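Local coordinates for SspB protein (Streptomyces clavuligerus, PDB 6JUF) that probably acts as a DNA-cleaving nuclease in a bacterial defence system that senses phosphorothioate-modified DNA and resists phages, at residues B[133-145]-B[207-221]. Residues are numbered along the deposited sequence; the frame is centred on the assembly and turned at random.
Sequences VAFHLAPFSRFTL and LMEQVGQRGSSEWEF
F221 meets F143 and F135 in an aromatic cluster that ties a short edge strand, and the helix before it, to a beta-hairpin. CE2 of F143 lies 3.8 Å from F221 CE2, with the two ring planes inclined at 52°. On the helix, F135 receives F221 CZ over one face near the rim, the planes 35° apart, while A134 CB touches the same CZ at 4.0 Å. With CG between its backbone N and carbonyl carbon (chi1 47°), the F143 ring lies with one face over W219 O and its CZ against M208 CE. Strand 142-144 adds to the hairpin 208-221, giving a three-stranded antiparallel sheet with 218-221 in the middle; helices 145-159 and 166-180 help to bury the aromatic side. F143 and W219 form a hydrogen-bonded pair, F143 N to W219 O at 2.8 Å and W219 N to F143 O at 2.9 Å, and F221 N donates to S141 O. R142 and E220, a non-hydrogen-bonded pair, put their side chains on the sheet face opposite F143 and W219. The R142 chain bends at chi3, bringing NH1 to E218 OE2 at 3.1 Å with guanidinium and carboxylate nearly perpendicular, whereas E220 OE2 makes a long salt bridge to R142 NE at the guanidinium edge and V211 CG1 lies over one guanidinium face.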
loop_
_atom_site.group_PDB
_atom_site.type_symbol
_atom_site.label_atom_id
_atom_site.label_comp_id
_atom_site.label_asym_id
_atom_site.label_seq_id
_atom_site.Cartn_x
_atom_site.Cartn_y
_atom_site.Cartn_z
ATOM N N VAL B 133 -16.969 14.607 10.787
ATOM C CA VAL B 133 -17.860 14.228 11.909
ATOM C C VAL B 133 -17.254 13.035 12.658
ATOM O O VAL B 133 -17.170 13.038 13.882
ATOM C CB VAL B 133 -19.282 13.845 11.407
ATOM C CG1 VAL B 133 -20.137 13.368 12.623
ATOM C CG2 VAL B 133 -19.949 15.061 10.763
ATOM N N ALA B 134 -16.852 11.976 11.914
ATOM C CA ALA B 134 -16.418 10.704 12.535
ATOM C C ALA B 134 -15.236 10.949 13.463
ATOM O O ALA B 134 -15.194 10.451 14.569
ATOM C CB ALA B 134 -16.062 9.616 11.489
ATOM N N PHE B 135 -14.258 11.710 12.988
ATOM C CA PHE B 135 -13.061 11.972 13.819
ATOM C C PHE B 135 -13.256 13.075 14.837
ATOM O O PHE B 135 -12.703 12.932 15.975
ATOM C CB PHE B 135 -11.837 12.254 12.947
ATOM C CG PHE B 135 -11.267 11.004 12.327
ATOM C CD1 PHE B 135 -10.223 10.342 12.948
ATOM C CD2 PHE B 135 -11.804 10.471 11.148
ATOM C CE1 PHE B 135 -9.688 9.164 12.402
ATOM C CE2 PHE B 135 -11.257 9.305 10.595
ATOM C CZ PHE B 135 -10.252 8.619 11.236
ATOM N N HIS B 136 -13.955 14.163 14.485
ATOM C CA HIS B 136 -13.898 15.388 15.312
ATOM C C HIS B 136 -15.173 15.751 16.049
ATOM O O HIS B 136 -15.113 16.491 17.021
ATOM C CB HIS B 136 -13.478 16.551 14.414
ATOM C CG HIS B 136 -12.047 16.429 13.939
ATOM N ND1 HIS B 136 -11.019 16.373 14.797
ATOM C CD2 HIS B 136 -11.500 16.420 12.671
ATOM C CE1 HIS B 136 -9.850 16.274 14.136
ATOM N NE2 HIS B 136 -10.132 16.305 12.813
ATOM N N LEU B 137 -16.328 15.262 15.587
ATOM C CA LEU B 137 -17.641 15.715 16.180
ATOM C C LEU B 137 -18.457 14.632 16.874
ATOM O O LEU B 137 -19.256 14.932 17.759
ATOM C CB LEU B 137 -18.515 16.422 15.135
ATOM C CG LEU B 137 -17.899 17.707 14.522
ATOM C CD1 LEU B 137 -18.795 18.329 13.458
ATOM C CD2 LEU B 137 -17.660 18.756 15.560
ATOM N N ALA B 138 -18.207 13.379 16.545
ATOM C CA ALA B 138 -18.990 12.284 17.146
ATOM C C ALA B 138 -18.719 12.188 18.631
ATOM O O ALA B 138 -17.565 12.364 19.051
ATOM C CB ALA B 138 -18.682 10.924 16.477
ATOM N N PRO B 139 -19.751 11.921 19.435
ATOM C CA PRO B 139 -19.517 11.932 20.908
ATOM C C PRO B 139 -18.940 10.568 21.384
ATOM O O PRO B 139 -18.596 10.410 22.529
ATOM C CB PRO B 139 -20.918 12.134 21.475
ATOM C CG PRO B 139 -21.804 11.501 20.452
ATOM C CD PRO B 139 -21.158 11.773 19.095
ATOM N N PHE B 140 -18.870 9.574 20.495
ATOM C CA PHE B 140 -18.438 8.208 20.822
ATOM C C PHE B 140 -17.277 7.776 19.920
ATOM O O PHE B 140 -17.093 8.322 18.826
ATOM C CB PHE B 140 -19.627 7.173 20.770
ATOM C CG PHE B 140 -20.499 7.304 19.535
ATOM C CD1 PHE B 140 -21.792 7.790 19.629
ATOM C CD2 PHE B 140 -19.982 6.992 18.256
ATOM C CE1 PHE B 140 -22.573 7.950 18.492
ATOM C CE2 PHE B 140 -20.775 7.144 17.108
ATOM C CZ PHE B 140 -22.074 7.630 17.249
ATOM N N SER B 141 -16.500 6.815 20.392
ATOM C CA SER B 141 -15.405 6.193 19.610
ATOM C C SER B 141 -15.712 4.784 19.206
ATOM O O SER B 141 -15.018 4.234 18.312
ATOM C CB SER B 141 -14.073 6.209 20.388
ATOM O OG SER B 141 -13.515 7.522 20.326
ATOM N N ARG B 142 -16.702 4.161 19.843
ATOM C CA ARG B 142 -17.154 2.821 19.472
ATOM C C ARG B 142 -18.591 2.907 18.956
ATOM O O ARG B 142 -19.430 3.579 19.524
ATOM C CB ARG B 142 -17.015 1.862 20.668
ATOM C CG ARG B 142 -17.547 0.489 20.346
ATOM C CD ARG B 142 -17.956 -0.243 21.585
ATOM N NE ARG B 142 -17.051 -1.344 21.820
ATOM C CZ ARG B 142 -17.446 -2.534 22.272
ATOM N NH1 ARG B 142 -18.752 -2.782 22.516
ATOM N NH2 ARG B 142 -16.542 -3.490 22.454
ATOM N N PHE B 143 -18.870 2.221 17.830
ATOM C CA PHE B 143 -20.156 2.433 17.194
ATOM C C PHE B 143 -20.503 1.299 16.235
ATOM O O PHE B 143 -19.615 0.666 15.630
ATOM C CB PHE B 143 -20.123 3.741 16.399
ATOM C CG PHE B 143 -18.890 3.885 15.545
ATOM C CD1 PHE B 143 -18.883 3.412 14.233
ATOM C CD2 PHE B 143 -17.730 4.462 16.059
ATOM C CE1 PHE B 143 -17.738 3.552 13.432
ATOM C CE2 PHE B 143 -16.596 4.597 15.287
ATOM C CZ PHE B 143 -16.587 4.131 13.984
ATOM N N THR B 144 -21.792 1.137 15.984
ATOM C CA THR B 144 -22.193 0.406 14.778
ATOM C C THR B 144 -22.175 1.399 13.609
ATOM O O THR B 144 -22.185 2.627 13.799
ATOM C CB THR B 144 -23.628 -0.138 14.932
ATOM O OG1 THR B 144 -24.578 0.947 15.032
ATOM C CG2 THR B 144 -23.690 -1.051 16.136
ATOM N N LEU B 145 -22.143 0.866 12.395
ATOM C CA LEU B 145 -22.222 1.725 11.215
ATOM C C LEU B 145 -23.519 2.557 11.204
ATOM O O LEU B 145 -23.515 3.738 10.811
ATOM C CB LEU B 145 -21.971 0.904 9.907
ATOM C CG LEU B 145 -20.573 0.227 9.926
ATOM C CD1 LEU B 145 -20.220 -0.433 8.597
ATOM C CD2 LEU B 145 -19.423 1.166 10.372
ATOM N N LEU B 207 -5.897 2.893 12.690
ATOM C CA LEU B 207 -6.842 3.843 13.380
ATOM C C LEU B 207 -8.177 3.249 13.734
ATOM O O LEU B 207 -8.873 3.825 14.528
ATOM C CB LEU B 207 -7.070 5.103 12.514
ATOM C CG LEU B 207 -5.946 6.142 12.616
ATOM C CD1 LEU B 207 -6.064 7.105 11.419
ATOM C CD2 LEU B 207 -6.061 6.870 13.963
ATOM N N MET B 208 -8.620 2.167 13.053
ATOM C CA MET B 208 -10.009 1.706 13.277
ATOM C C MET B 208 -9.954 0.188 13.305
ATOM O O MET B 208 -9.147 -0.442 12.578
ATOM C CB MET B 208 -10.937 2.169 12.145
ATOM C CG MET B 208 -12.429 2.153 12.469
ATOM S SD MET B 208 -13.306 2.789 11.036
ATOM C CE MET B 208 -14.879 1.887 11.188
ATOM N N GLU B 209 -10.797 -0.425 14.120
ATOM C CA GLU B 209 -10.808 -1.871 14.242
ATOM C C GLU B 209 -12.236 -2.364 14.466
ATOM O O GLU B 209 -13.113 -1.635 14.940
ATOM C CB GLU B 209 -9.861 -2.311 15.395
ATOM C CG GLU B 209 -9.756 -3.817 15.693
ATOM C CD GLU B 209 -9.285 -4.643 14.477
ATOM O OE1 GLU B 209 -10.032 -4.825 13.511
ATOM O OE2 GLU B 209 -8.130 -5.150 14.532
ATOM N N GLN B 210 -12.443 -3.623 14.073
ATOM C CA GLN B 210 -13.665 -4.332 14.351
ATOM C C GLN B 210 -13.704 -4.747 15.814
ATOM O O GLN B 210 -12.680 -5.186 16.371
ATOM C CB GLN B 210 -13.662 -5.567 13.422
ATOM C CG GLN B 210 -14.614 -6.629 13.866
ATOM C CD GLN B 210 -16.042 -6.190 13.883
ATOM O OE1 GLN B 210 -16.792 -6.621 14.768
ATOM N NE2 GLN B 210 -16.461 -5.381 12.906
ATOM N N VAL B 211 -14.868 -4.660 16.453
ATOM C CA VAL B 211 -14.887 -5.097 17.830
ATOM C C VAL B 211 -15.973 -6.162 18.096
ATOM O O VAL B 211 -17.042 -6.147 17.487
ATOM C CB VAL B 211 -14.731 -3.926 18.813
ATOM C CG1 VAL B 211 -15.971 -3.054 18.811
ATOM C CG2 VAL B 211 -14.380 -4.444 20.200
ATOM N N GLY B 212 -15.610 -7.115 18.958
ATOM C CA GLY B 212 -16.325 -8.375 19.224
ATOM C C GLY B 212 -17.323 -8.845 18.192
ATOM O O GLY B 212 -18.501 -8.938 18.494
ATOM N N GLN B 213 -16.876 -9.173 16.987
ATOM C CA GLN B 213 -17.839 -9.483 15.902
ATOM C C GLN B 213 -18.800 -10.664 16.211
ATOM O O GLN B 213 -18.733 -11.280 17.282
ATOM C CB GLN B 213 -17.108 -9.668 14.560
ATOM N N ARG B 214 -19.729 -10.932 15.303
ATOM C CA ARG B 214 -20.481 -12.200 15.310
ATOM C C ARG B 214 -20.732 -12.639 13.864
ATOM O O ARG B 214 -20.071 -13.580 13.390
ATOM C CB ARG B 214 -21.793 -12.120 16.113
ATOM N N GLY B 215 -21.677 -12.003 13.155
ATOM C CA GLY B 215 -22.719 -11.097 13.691
ATOM C C GLY B 215 -22.374 -9.716 14.215
ATOM O O GLY B 215 -21.379 -9.082 13.796
ATOM N N SER B 216 -23.251 -9.258 15.111
ATOM C CA SER B 216 -23.047 -8.105 16.003
ATOM C C SER B 216 -21.991 -7.019 15.650
ATOM O O SER B 216 -21.133 -6.660 16.465
ATOM C CB SER B 216 -22.853 -8.620 17.413
ATOM O OG SER B 216 -22.850 -7.545 18.319
ATOM N N SER B 217 -22.007 -6.645 14.382
ATOM C CA SER B 217 -21.935 -5.269 13.874
ATOM C C SER B 217 -21.030 -4.120 14.411
ATOM O O SER B 217 -21.313 -2.985 14.016
ATOM C CB SER B 217 -23.364 -4.721 13.880
ATOM O OG SER B 217 -23.971 -4.986 15.128
ATOM N N GLU B 218 -19.992 -4.325 15.237
ATOM C CA GLU B 218 -19.393 -3.120 15.896
ATOM C C GLU B 218 -17.946 -2.716 15.538
ATOM O O GLU B 218 -17.136 -3.570 15.230
ATOM C CB GLU B 218 -19.500 -3.220 17.415
ATOM C CG GLU B 218 -20.893 -3.259 18.000
ATOM C CD GLU B 218 -20.825 -3.211 19.498
ATOM O OE1 GLU B 218 -20.953 -4.301 20.073
ATOM O OE2 GLU B 218 -20.611 -2.112 20.087
ATOM N N TRP B 219 -17.611 -1.425 15.606
ATOM C CA TRP B 219 -16.280 -0.919 15.230
ATOM C C TRP B 219 -15.869 0.156 16.205
ATOM O O TRP B 219 -16.677 0.704 16.956
ATOM C CB TRP B 219 -16.286 -0.249 13.877
ATOM C CG TRP B 219 -16.921 -1.120 12.839
ATOM C CD1 TRP B 219 -18.259 -1.234 12.521
ATOM C CD2 TRP B 219 -16.221 -2.038 11.947
ATOM N NE1 TRP B 219 -18.435 -2.140 11.501
ATOM C CE2 TRP B 219 -17.241 -2.650 11.110
ATOM C CE3 TRP B 219 -14.899 -2.390 11.773
ATOM C CZ2 TRP B 219 -16.927 -3.606 10.139
ATOM C CZ3 TRP B 219 -14.560 -3.358 10.787
ATOM C CH2 TRP B 219 -15.567 -3.937 9.976
ATOM N N GLU B 220 -14.568 0.460 16.224
ATOM C CA GLU B 220 -14.113 1.555 17.071
ATOM C C GLU B 220 -12.847 2.196 16.546
ATOM O O GLU B 220 -12.011 1.519 15.920
ATOM C CB GLU B 220 -13.920 1.105 18.507
ATOM C CG GLU B 220 -12.793 0.123 18.727
ATOM C CD GLU B 220 -12.718 -0.323 20.173
ATOM O OE1 GLU B 220 -11.839 -1.115 20.437
ATOM O OE2 GLU B 220 -13.534 0.079 21.030
ATOM N N PHE B 221 -12.712 3.497 16.808
ATOM C CA PHE B 221 -11.434 4.143 16.621
ATOM C C PHE B 221 -10.534 3.615 17.739
ATOM O O PHE B 221 -10.960 3.423 18.879
ATOM C CB PHE B 221 -11.548 5.695 16.487
ATOM C CG PHE B 221 -12.268 6.125 15.238
ATOM C CD1 PHE B 221 -11.760 5.746 13.970
ATOM C CD2 PHE B 221 -13.479 6.821 15.294
ATOM C CE1 PHE B 221 -12.437 6.084 12.799
ATOM C CE2 PHE B 221 -14.130 7.203 14.123
ATOM C CZ PHE B 221 -13.612 6.815 12.877
#